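Local coordinates for protein BexL (Amycolatopsis orientalis, PDB 4XRW) that probably catalyses cyclisation and aromatisation of a polyketide chain in BE-7585A biosynthesis, as a di-domain aromatase/cyclase of a type II polyketide synthase, at residues 28-33 with 158-163; 32-37 with 115-120; 203-208 with 220-225; 235-240 with 249-254. One frame throughout, in Å; residues are numbered along the deposited sequence.

Contact 1: 28-33 with 158-163; sequences ILVDAP and ALKHNV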
# COMPACT_ATOMS: atom_id res chain seq x y z
N ILE A 28 7.08 21.15 -2.07
CA ILE A 28 5.64 21.34 -2.24
C ILE A 28 5.07 21.81 -0.90
O ILE A 28 5.66 21.54 0.14
CB ILE A 28 4.96 20.05 -2.71
CG1 ILE A 28 3.64 20.37 -3.41
CG2 ILE A 28 4.77 19.07 -1.56
CD1 ILE A 28 3.13 19.29 -4.31
N LEU A 29 3.95 22.53 -0.94
CA LEU A 29 3.24 22.91 0.28
C LEU A 29 2.15 21.91 0.53
O LEU A 29 1.48 21.49 -0.42
CB LEU A 29 2.64 24.33 0.17
CG LEU A 29 3.61 25.47 -0.09
CD1 LEU A 29 2.83 26.75 -0.42
CD2 LEU A 29 4.54 25.70 1.10
N VAL A 30 1.96 21.54 1.79
CA VAL A 30 0.95 20.55 2.17
C VAL A 30 0.07 21.09 3.31
O VAL A 30 0.58 21.64 4.28
CB VAL A 30 1.62 19.22 2.63
CG1 VAL A 30 0.58 18.23 3.15
CG2 VAL A 30 2.45 18.61 1.48
N ASP A 31 -1.25 20.92 3.19
CA ASP A 31 -2.17 21.51 4.17
C ASP A 31 -2.42 20.57 5.36
O ASP A 31 -3.55 20.15 5.64
CB ASP A 31 -3.49 21.90 3.50
CG ASP A 31 -3.32 22.99 2.44
OD1 ASP A 31 -2.39 23.83 2.57
OD2 ASP A 31 -4.10 23.00 1.47
N ALA A 32 -1.33 20.24 6.04
CA ALA A 32 -1.36 19.57 7.33
C ALA A 32 -0.18 20.11 8.12
O ALA A 32 0.74 20.69 7.55
CB ALA A 32 -1.27 18.05 7.18
N PRO A 33 -0.21 19.97 9.44
CA PRO A 33 0.91 20.53 10.22
C PRO A 33 2.20 19.73 10.02
O PRO A 33 2.15 18.56 9.66
CB PRO A 33 0.42 20.44 11.67
CG PRO A 33 -0.68 19.44 11.65
CD PRO A 33 -1.29 19.46 10.30
N ALA A 158 1.66 13.50 -5.35
CA ALA A 158 0.83 12.45 -4.76
C ALA A 158 0.84 12.57 -3.22
O ALA A 158 -0.17 12.35 -2.57
CB ALA A 158 1.31 11.07 -5.21
N LEU A 159 1.98 12.94 -2.64
CA LEU A 159 2.06 13.12 -1.20
C LEU A 159 1.05 14.18 -0.73
O LEU A 159 0.31 13.97 0.23
CB LEU A 159 3.46 13.53 -0.78
CG LEU A 159 3.65 13.90 0.69
CD1 LEU A 159 3.66 12.65 1.55
CD2 LEU A 159 4.92 14.68 0.88
N LYS A 160 1.07 15.33 -1.39
CA LYS A 160 0.13 16.41 -1.06
C LYS A 160 -1.32 15.95 -1.21
O LYS A 160 -2.13 16.13 -0.31
CB LYS A 160 0.40 17.62 -1.96
CG LYS A 160 -0.59 18.76 -1.81
CD LYS A 160 -0.27 19.89 -2.80
CE LYS A 160 -1.30 21.04 -2.69
NZ LYS A 160 -1.42 21.53 -1.27
N HIS A 161 -1.65 15.34 -2.35
CA HIS A 161 -3.00 14.88 -2.61
C HIS A 161 -3.48 13.91 -1.54
O HIS A 161 -4.57 14.06 -0.97
CB HIS A 161 -3.05 14.21 -3.98
CG HIS A 161 -4.41 13.72 -4.37
ND1 HIS A 161 -5.34 14.53 -4.98
CD2 HIS A 161 -4.99 12.50 -4.24
CE1 HIS A 161 -6.44 13.83 -5.21
NE2 HIS A 161 -6.25 12.59 -4.77
N ASN A 162 -2.65 12.92 -1.23
CA ASN A 162 -3.05 11.88 -0.29
C ASN A 162 -3.00 12.30 1.17
O ASN A 162 -3.88 11.91 1.95
CB ASN A 162 -2.19 10.65 -0.50
CG ASN A 162 -2.41 10.06 -1.85
OD1 ASN A 162 -3.54 9.91 -2.29
ND2 ASN A 162 -1.33 9.75 -2.54
N VAL A 163 -2.01 13.10 1.55
CA VAL A 163 -1.92 13.52 2.95
C VAL A 163 -3.17 14.32 3.27
O VAL A 163 -3.75 14.17 4.34
CB VAL A 163 -0.66 14.37 3.26
CG1 VAL A 163 -0.77 15.07 4.61
CG2 VAL A 163 0.59 13.50 3.25
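The ammonium of Lys160 is held by two acceptors, the backbone carbonyl of Leu29, with NZ 3.0 Å from O, and the carboxylate of Glu164 one helical turn further on, in a salt bridge. The donor stands above the carbonyl plane of Leu29, 37° out of it, and so misses the lone pairs. Asp31 adds a distant negative charge, OD2 lying 4.1 Å from Lys160 NZ, too far for a salt bridge but probably favourable. The lysine runs straight as far as CE and bends only at its last torsion (chi4 54°), which turns NZ towards Leu29 O. Ile28 CD1 comes to 3.8 Å from Lys160 CD. Below this polar layer the contact is apolar. Val30 CG1 and Val163 CG1 meet at 3.7 Å, the two valines crossing at about a right angle, and Ala32 CB touches the same Val163 methyl at 4.0 Å. Glu164 also accepts from the backbone N of Asp31, tying this inverse gamma turn to the helix. In the helix-grip fold, edge strand 22-30 packs on the long helix 138-166 (6° between 28-30 and 158-163), with strand 123-133 beside the strand and helix 34-42 closing over Val30 and Val163.

Contact 2: 32-37 with 115-120; sequences APADEV and VEPVSA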
# COMPACT_ATOMS: atom_id res chain seq x y z
N ALA A 32 -1.33 20.24 6.04
CA ALA A 32 -1.36 19.57 7.33
C ALA A 32 -0.18 20.11 8.12
O ALA A 32 0.74 20.69 7.55
CB ALA A 32 -1.27 18.05 7.18
N PRO A 33 -0.21 19.97 9.44
CA PRO A 33 0.91 20.53 10.22
C PRO A 33 2.20 19.73 10.02
O PRO A 33 2.15 18.56 9.66
CB PRO A 33 0.42 20.44 11.67
CG PRO A 33 -0.68 19.44 11.65
CD PRO A 33 -1.29 19.46 10.30
N ALA A 34 3.33 20.38 10.23
CA ALA A 34 4.65 19.76 10.02
C ALA A 34 4.84 18.47 10.80
O ALA A 34 5.45 17.53 10.30
CB ALA A 34 5.74 20.74 10.39
N ASP A 35 4.32 18.41 12.02
CA ASP A 35 4.56 17.24 12.85
C ASP A 35 3.85 16.01 12.30
O ASP A 35 4.36 14.88 12.39
CB ASP A 35 4.14 17.52 14.30
CG ASP A 35 5.12 18.45 15.04
OD1 ASP A 35 6.24 18.69 14.54
OD2 ASP A 35 4.77 18.92 16.14
N GLU A 36 2.67 16.21 11.72
CA GLU A 36 1.89 15.13 11.17
C GLU A 36 2.48 14.62 9.85
O GLU A 36 2.53 13.41 9.63
CB GLU A 36 0.44 15.56 10.97
CG GLU A 36 -0.49 14.46 10.42
CD GLU A 36 -0.55 13.18 11.28
OE1 GLU A 36 0.10 13.11 12.36
OE2 GLU A 36 -1.26 12.22 10.88
N VAL A 37 2.94 15.54 9.00
CA VAL A 37 3.57 15.11 7.75
C VAL A 37 4.82 14.31 8.08
O VAL A 37 5.05 13.26 7.49
CB VAL A 37 3.92 16.30 6.85
CG1 VAL A 37 4.68 15.85 5.61
CG2 VAL A 37 2.64 17.03 6.44
N VAL A 115 10.79 18.64 6.73
CA VAL A 115 9.46 19.18 6.84
C VAL A 115 9.49 20.44 7.71
O VAL A 115 9.95 20.39 8.85
CB VAL A 115 8.50 18.16 7.42
CG1 VAL A 115 7.08 18.69 7.34
CG2 VAL A 115 8.62 16.83 6.65
N GLU A 116 9.03 21.55 7.15
CA GLU A 116 9.13 22.87 7.80
C GLU A 116 7.73 23.44 8.06
O GLU A 116 6.87 23.43 7.17
CB GLU A 116 9.96 23.83 6.93
CG GLU A 116 11.44 23.40 6.81
CD GLU A 116 12.26 24.22 5.80
OE1 GLU A 116 11.66 25.01 5.04
OE2 GLU A 116 13.51 24.06 5.77
N PRO A 117 7.48 23.91 9.29
CA PRO A 117 6.17 24.53 9.50
C PRO A 117 6.15 25.91 8.84
O PRO A 117 7.12 26.65 9.00
CB PRO A 117 6.06 24.61 11.02
CG PRO A 117 7.49 24.77 11.47
CD PRO A 117 8.36 24.05 10.47
N VAL A 118 5.12 26.23 8.07
CA VAL A 118 5.01 27.58 7.55
C VAL A 118 3.78 28.25 8.17
O VAL A 118 3.70 29.47 8.24
CB VAL A 118 4.98 27.62 5.99
CG1 VAL A 118 6.10 26.75 5.40
CG2 VAL A 118 3.64 27.23 5.45
N SER A 119 2.82 27.44 8.61
CA SER A 119 1.79 27.90 9.54
C SER A 119 1.39 26.73 10.44
O SER A 119 2.09 25.72 10.47
CB SER A 119 0.56 28.46 8.81
OG SER A 119 -0.20 27.43 8.22
N ALA A 120 0.29 26.86 11.17
CA ALA A 120 -0.07 25.86 12.16
C ALA A 120 -0.74 24.64 11.54
O ALA A 120 -0.74 23.56 12.13
CB ALA A 120 -0.99 26.46 13.21
O HOH W 1 3.23 23.02 10.33
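Ala34, in the first turn of helix 34-42, packs on the end of strand 106-117, where the helix-grip fold of the first domain brings a short helix against its antiparallel sheet. The tight part is small and apolar. Ala34 CB sits over the backbone between Glu116 and Pro117, 3.8 Å from Pro117 N, and touches Pro117 CB at 3.9 Å. Val115 supplies the other half: its CG1, anti to the backbone N (chi1 -172°), extends to the first turn of the helix, 3.6 Å from Ala34 O and 4.0 Å from Val37 CB. The two valines meet at a slant, and Val37 continues inward onto Val125 of strand 123-133. Arg93 adds to the same corner, touching Ala34 and Pro117 and pairing with Asp35 in a salt bridge.

Towards Pro33 and Ala120 the fit changes character. Both residues are exposed, and the proline ring meets the loop through a single backbone oxygen, with Pro33 CB 3.4 Å from Ala120 O. Direct polar bonds between the segments are absent here; a water takes their place. It accepts from the backbone N of Ala34 at 2.6 Å and donates to the carbonyl O of Ser119 at 2.9 Å, bridging the helix start to the loop.

Contact 3: 203-208 with 220-225; sequences PHVSSV and LRMDTR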
# COMPACT_ATOMS: atom_id res chain seq x y z
N PRO A 203 -17.53 -18.77 -4.47
CA PRO A 203 -18.63 -18.71 -5.45
C PRO A 203 -18.69 -17.42 -6.27
O PRO A 203 -19.26 -17.41 -7.36
CB PRO A 203 -19.89 -18.86 -4.59
CG PRO A 203 -19.47 -18.56 -3.18
CD PRO A 203 -18.01 -18.89 -3.08
N HIS A 204 -18.13 -16.34 -5.75
CA HIS A 204 -18.20 -15.05 -6.42
C HIS A 204 -17.05 -14.85 -7.45
O HIS A 204 -17.05 -13.88 -8.22
CB HIS A 204 -18.21 -13.91 -5.37
CG HIS A 204 -17.14 -14.00 -4.31
ND1 HIS A 204 -16.01 -13.21 -4.34
CD2 HIS A 204 -17.05 -14.75 -3.18
CE1 HIS A 204 -15.25 -13.49 -3.29
NE2 HIS A 204 -15.86 -14.41 -2.56
N VAL A 205 -16.12 -15.79 -7.51
CA VAL A 205 -14.93 -15.70 -8.39
C VAL A 205 -15.06 -16.60 -9.62
O VAL A 205 -15.17 -17.82 -9.52
CB VAL A 205 -13.65 -16.09 -7.60
CG1 VAL A 205 -12.39 -16.04 -8.52
CG2 VAL A 205 -13.50 -15.18 -6.43
N SER A 206 -15.10 -16.00 -10.81
CA SER A 206 -15.27 -16.79 -12.04
C SER A 206 -13.98 -17.15 -12.74
O SER A 206 -13.93 -18.10 -13.49
CB SER A 206 -16.17 -16.04 -13.03
OG SER A 206 -15.60 -14.80 -13.28
N SER A 207 -12.92 -16.39 -12.49
CA SER A 207 -11.66 -16.64 -13.16
C SER A 207 -10.55 -15.90 -12.42
O SER A 207 -10.83 -14.84 -11.84
CB SER A 207 -11.75 -16.14 -14.60
OG SER A 207 -10.59 -16.46 -15.35
N VAL A 208 -9.35 -16.48 -12.41
CA VAL A 208 -8.17 -15.89 -11.72
C VAL A 208 -6.96 -15.96 -12.61
O VAL A 208 -6.72 -16.96 -13.33
CB VAL A 208 -7.87 -16.60 -10.37
CG1 VAL A 208 -6.61 -16.05 -9.68
CG2 VAL A 208 -9.05 -16.45 -9.44
N LEU A 220 -2.35 -10.26 -8.45
CA LEU A 220 -3.60 -11.05 -8.46
C LEU A 220 -4.62 -10.30 -9.27
O LEU A 220 -5.05 -9.22 -8.89
CB LEU A 220 -4.07 -11.31 -7.04
CG LEU A 220 -5.42 -11.99 -6.88
CD1 LEU A 220 -5.41 -13.34 -7.62
CD2 LEU A 220 -5.67 -12.16 -5.38
N ARG A 221 -4.96 -10.85 -10.42
CA ARG A 221 -6.05 -10.36 -11.20
C ARG A 221 -7.17 -11.36 -11.14
O ARG A 221 -6.95 -12.56 -11.30
CB ARG A 221 -5.64 -10.11 -12.64
CG ARG A 221 -4.60 -9.05 -12.75
CD ARG A 221 -4.13 -8.91 -14.21
NE ARG A 221 -5.20 -8.40 -15.08
CZ ARG A 221 -5.41 -7.10 -15.35
NH1 ARG A 221 -4.65 -6.16 -14.82
NH2 ARG A 221 -6.38 -6.75 -16.16
N MET A 222 -8.36 -10.87 -10.84
CA MET A 222 -9.49 -11.80 -10.77
C MET A 222 -10.78 -11.21 -11.25
O MET A 222 -10.98 -10.01 -11.22
CB MET A 222 -9.64 -12.34 -9.37
CG MET A 222 -9.79 -11.37 -8.30
SD MET A 222 -9.67 -12.26 -6.72
CE MET A 222 -11.33 -12.05 -6.10
N ASP A 223 -11.61 -12.11 -11.78
CA ASP A 223 -12.95 -11.83 -12.25
C ASP A 223 -13.96 -12.22 -11.21
O ASP A 223 -13.95 -13.37 -10.71
CB ASP A 223 -13.23 -12.62 -13.52
CG ASP A 223 -12.59 -12.04 -14.74
OD1 ASP A 223 -11.80 -11.06 -14.64
OD2 ASP A 223 -12.87 -12.58 -15.81
N THR A 224 -14.81 -11.28 -10.86
CA THR A 224 -15.82 -11.51 -9.84
C THR A 224 -17.20 -11.08 -10.32
O THR A 224 -17.30 -10.28 -11.23
CB THR A 224 -15.52 -10.76 -8.58
OG1 THR A 224 -15.35 -9.38 -8.89
CG2 THR A 224 -14.25 -11.28 -7.96
N ARG A 225 -18.23 -11.62 -9.68
CA ARG A 225 -19.58 -11.12 -9.87
C ARG A 225 -20.08 -10.57 -8.56
O ARG A 225 -20.02 -11.25 -7.54
CB ARG A 225 -20.52 -12.21 -10.36
CG ARG A 225 -21.96 -11.69 -10.50
CD ARG A 225 -22.95 -12.78 -10.80
NE ARG A 225 -23.22 -12.90 -12.22
CZ ARG A 225 -23.05 -14.00 -12.94
NH1 ARG A 225 -22.58 -15.12 -12.38
NH2 ARG A 225 -23.36 -13.99 -14.23
O HOH W 2 -14.74 -14.38 -15.81
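Strands 205-212 and 217-225 form an antiparallel beta hairpin at the edge of the second domain's sheet, and a beta bulge interrupts their pairing between Val205 and Ser207. The backbone bonds record it. Ser206 and Ser207 both bond to Asp223: Ser206 N donates to Asp223 O at 2.9 Å, and Ser207 O accepts from Asp223 N at 2.8 Å. Next along, Arg225 N bonds to His204 O. The extra residue is thus absorbed on the 205-212 side, and Val205 opposite Thr224 and Val208 opposite Met222 remain non-hydrogen-bonded pairs.

Apolar contacts gather on the face carrying Val205, Val208, Met222 and Thr224. Met222 leaves the strand with CG between the backbone N and the carbonyl carbon (chi1 56°), and a bend at chi3 (-114°) then brings its CE to Val205 CG2 at 3.8 Å, the side chains at about a right angle. Val208 lies alongside Met222, pointing the same way, and presses CG1 against Leu220 CD1 at 3.6 Å. Trp198 of helix 198-201 touches both Leu220 and Met222. Thr224 CG2 lies at the edge of the His204 ring, near its plane, and the ring also touches Asn313 and Thr317 of helix 299-326; its buried ND1 has no polar partner in the model.

Polar side chains occupy the Ser207 and Asp223 side. Asp223 OD1 is bonded to Thr233 of the next strand, while OD2 lies by Ser207 CB and reaches Ser206 through a water. That water is 2.7 Å from Ser206 OG and donates to Asp223 OD2 at 2.6 Å.

Contact 4: 235-240 with 249-254; sequences ESVRVC and KQTTLP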
# COMPACT_ATOMS: atom_id res chain seq x y z
N GLU A 235 -7.24 -5.92 -10.16
CA GLU A 235 -5.88 -6.30 -9.85
C GLU A 235 -5.50 -5.76 -8.49
O GLU A 235 -5.83 -4.62 -8.15
CB GLU A 235 -4.92 -5.76 -10.90
CG GLU A 235 -3.44 -6.10 -10.68
CD GLU A 235 -2.53 -5.41 -11.69
OE1 GLU A 235 -2.49 -5.89 -12.87
OE2 GLU A 235 -1.88 -4.39 -11.31
N SER A 236 -4.81 -6.58 -7.71
CA SER A 236 -4.10 -6.15 -6.53
C SER A 236 -2.69 -6.74 -6.50
O SER A 236 -2.43 -7.77 -7.15
CB SER A 236 -4.85 -6.55 -5.27
OG SER A 236 -4.94 -7.98 -5.24
N VAL A 237 -1.80 -6.11 -5.75
CA VAL A 237 -0.47 -6.65 -5.53
C VAL A 237 -0.40 -7.07 -4.06
O VAL A 237 -0.83 -6.31 -3.18
CB VAL A 237 0.62 -5.61 -5.88
CG1 VAL A 237 1.97 -6.10 -5.42
CG2 VAL A 237 0.59 -5.32 -7.37
N ARG A 238 0.02 -8.30 -3.81
CA ARG A 238 0.07 -8.86 -2.47
C ARG A 238 1.49 -9.26 -2.09
O ARG A 238 2.28 -9.74 -2.91
CB ARG A 238 -0.87 -10.09 -2.36
CG ARG A 238 -2.18 -9.89 -3.04
CD ARG A 238 -3.29 -10.81 -2.48
NE ARG A 238 -2.90 -12.21 -2.61
CZ ARG A 238 -3.60 -13.25 -2.16
NH1 ARG A 238 -4.73 -13.05 -1.53
NH2 ARG A 238 -3.16 -14.48 -2.34
N VAL A 239 1.79 -9.05 -0.82
CA VAL A 239 3.01 -9.50 -0.22
C VAL A 239 2.68 -10.54 0.87
O VAL A 239 1.96 -10.25 1.84
CB VAL A 239 3.78 -8.33 0.41
CG1 VAL A 239 5.12 -8.80 0.85
CG2 VAL A 239 3.93 -7.13 -0.58
N CYS A 240 3.25 -11.73 0.70
CA CYS A 240 2.89 -12.90 1.50
C CYS A 240 4.04 -13.33 2.44
O CYS A 240 5.19 -13.50 2.02
CB CYS A 240 2.52 -14.03 0.53
SG CYS A 240 1.27 -13.50 -0.68
N LYS A 249 -2.48 -4.25 -1.82
CA LYS A 249 -2.99 -2.98 -2.30
C LYS A 249 -3.69 -3.21 -3.61
O LYS A 249 -3.14 -3.90 -4.49
CB LYS A 249 -1.87 -1.93 -2.48
CG LYS A 249 -2.33 -0.70 -3.24
CD LYS A 249 -1.27 0.40 -3.25
CE LYS A 249 -1.29 1.27 -2.02
NZ LYS A 249 -0.30 2.42 -2.08
N GLN A 250 -4.88 -2.62 -3.75
CA GLN A 250 -5.63 -2.68 -4.99
C GLN A 250 -5.06 -1.67 -5.97
O GLN A 250 -4.95 -0.47 -5.67
CB GLN A 250 -7.12 -2.42 -4.76
CG GLN A 250 -7.95 -2.70 -5.95
CD GLN A 250 -9.47 -2.73 -5.67
OE1 GLN A 250 -9.89 -3.06 -4.57
NE2 GLN A 250 -10.27 -2.42 -6.68
N THR A 251 -4.68 -2.13 -7.15
CA THR A 251 -4.04 -1.24 -8.12
C THR A 251 -4.96 -0.74 -9.23
O THR A 251 -4.63 0.24 -9.91
CB THR A 251 -2.83 -1.93 -8.75
OG1 THR A 251 -3.25 -3.18 -9.26
CG2 THR A 251 -1.74 -2.11 -7.69
N THR A 252 -6.11 -1.39 -9.40
CA THR A 252 -7.13 -0.93 -10.33
C THR A 252 -8.34 -0.53 -9.49
O THR A 252 -9.04 -1.39 -8.96
CB THR A 252 -7.50 -2.01 -11.35
OG1 THR A 252 -7.89 -3.20 -10.64
CG2 THR A 252 -6.32 -2.34 -12.27
N LEU A 253 -8.57 0.77 -9.33
CA LEU A 253 -9.59 1.24 -8.39
C LEU A 253 -10.87 1.67 -9.10
O LEU A 253 -10.82 2.25 -10.18
CB LEU A 253 -9.06 2.40 -7.55
CG LEU A 253 -7.84 2.13 -6.66
CD1 LEU A 253 -7.06 3.40 -6.36
CD2 LEU A 253 -8.27 1.48 -5.36
N PRO A 254 -12.01 1.36 -8.47
CA PRO A 254 -13.33 1.79 -8.92
C PRO A 254 -13.52 3.27 -8.66
O PRO A 254 -12.71 3.88 -7.93
CB PRO A 254 -14.26 0.95 -8.08
CG PRO A 254 -13.56 0.75 -6.84
CD PRO A 254 -12.10 0.65 -7.19
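A beta hairpin made by strands 231-241 and 245-250 frays here into the loop that follows Gln250. Within these two segments the regular part is one antiparallel hydrogen-bonded pair: Val237 N donates to Lys249 O at 2.9 Å, and Lys249 N returns the bond to Val237 O at 3.0 Å. Past the non-hydrogen-bonded pair of Ser236 and Gln250, two threonines take over. Glu235 O accepts the N-H of Thr251 at 2.9 Å, with a weak second bond from Thr252 N. In return Glu235 N points straight at Thr252 OG1, 2.8 Å away at 175°; the hydroxyl, set between its own backbone N and carbonyl carbon (chi1 55°), stands in for the carbonyl that a continuing strand would offer. Thr251 OG1 donates to Glu235 OE2 at 2.7 Å, meeting the carboxylate on its anti side and 26° out of its plane. Gln250 braces the loop, NE2 lying 2.8 Å from Thr252 O, while OE1 is bonded to His260. Lys249 sends NZ to carbonyls of the first domain, at Pro48, Pro52 and Thr54. Successive hairpins of this kind make up most of the sheet, which the first strand completes beside the last, as in the helix-grip fold.

Contacts 1 and 2 belong to the first domain of the di-domain chain, contacts 3 and 4 to the second. The first two share Ala32 and Pro33, their centres are about 10 Å apart, and Val30 CG1 touches Val37 CG2 at 4.1 Å, so the two contacts meet at the valines. Contacts 3 and 4, with centres about 14 Å apart, join through adjacent strands: Leu220 N probably bonds to Ser236 O at 2.8 Å, and Arg221 NH1 forms a salt bridge with Glu235 OE1 at 2.9 Å. Contact 4 reaches the first domain through Lys249, though its nearest atoms stay about 7 Å from contact 1, whereas the centres of contacts 2 and 3 are about 43 Å apart.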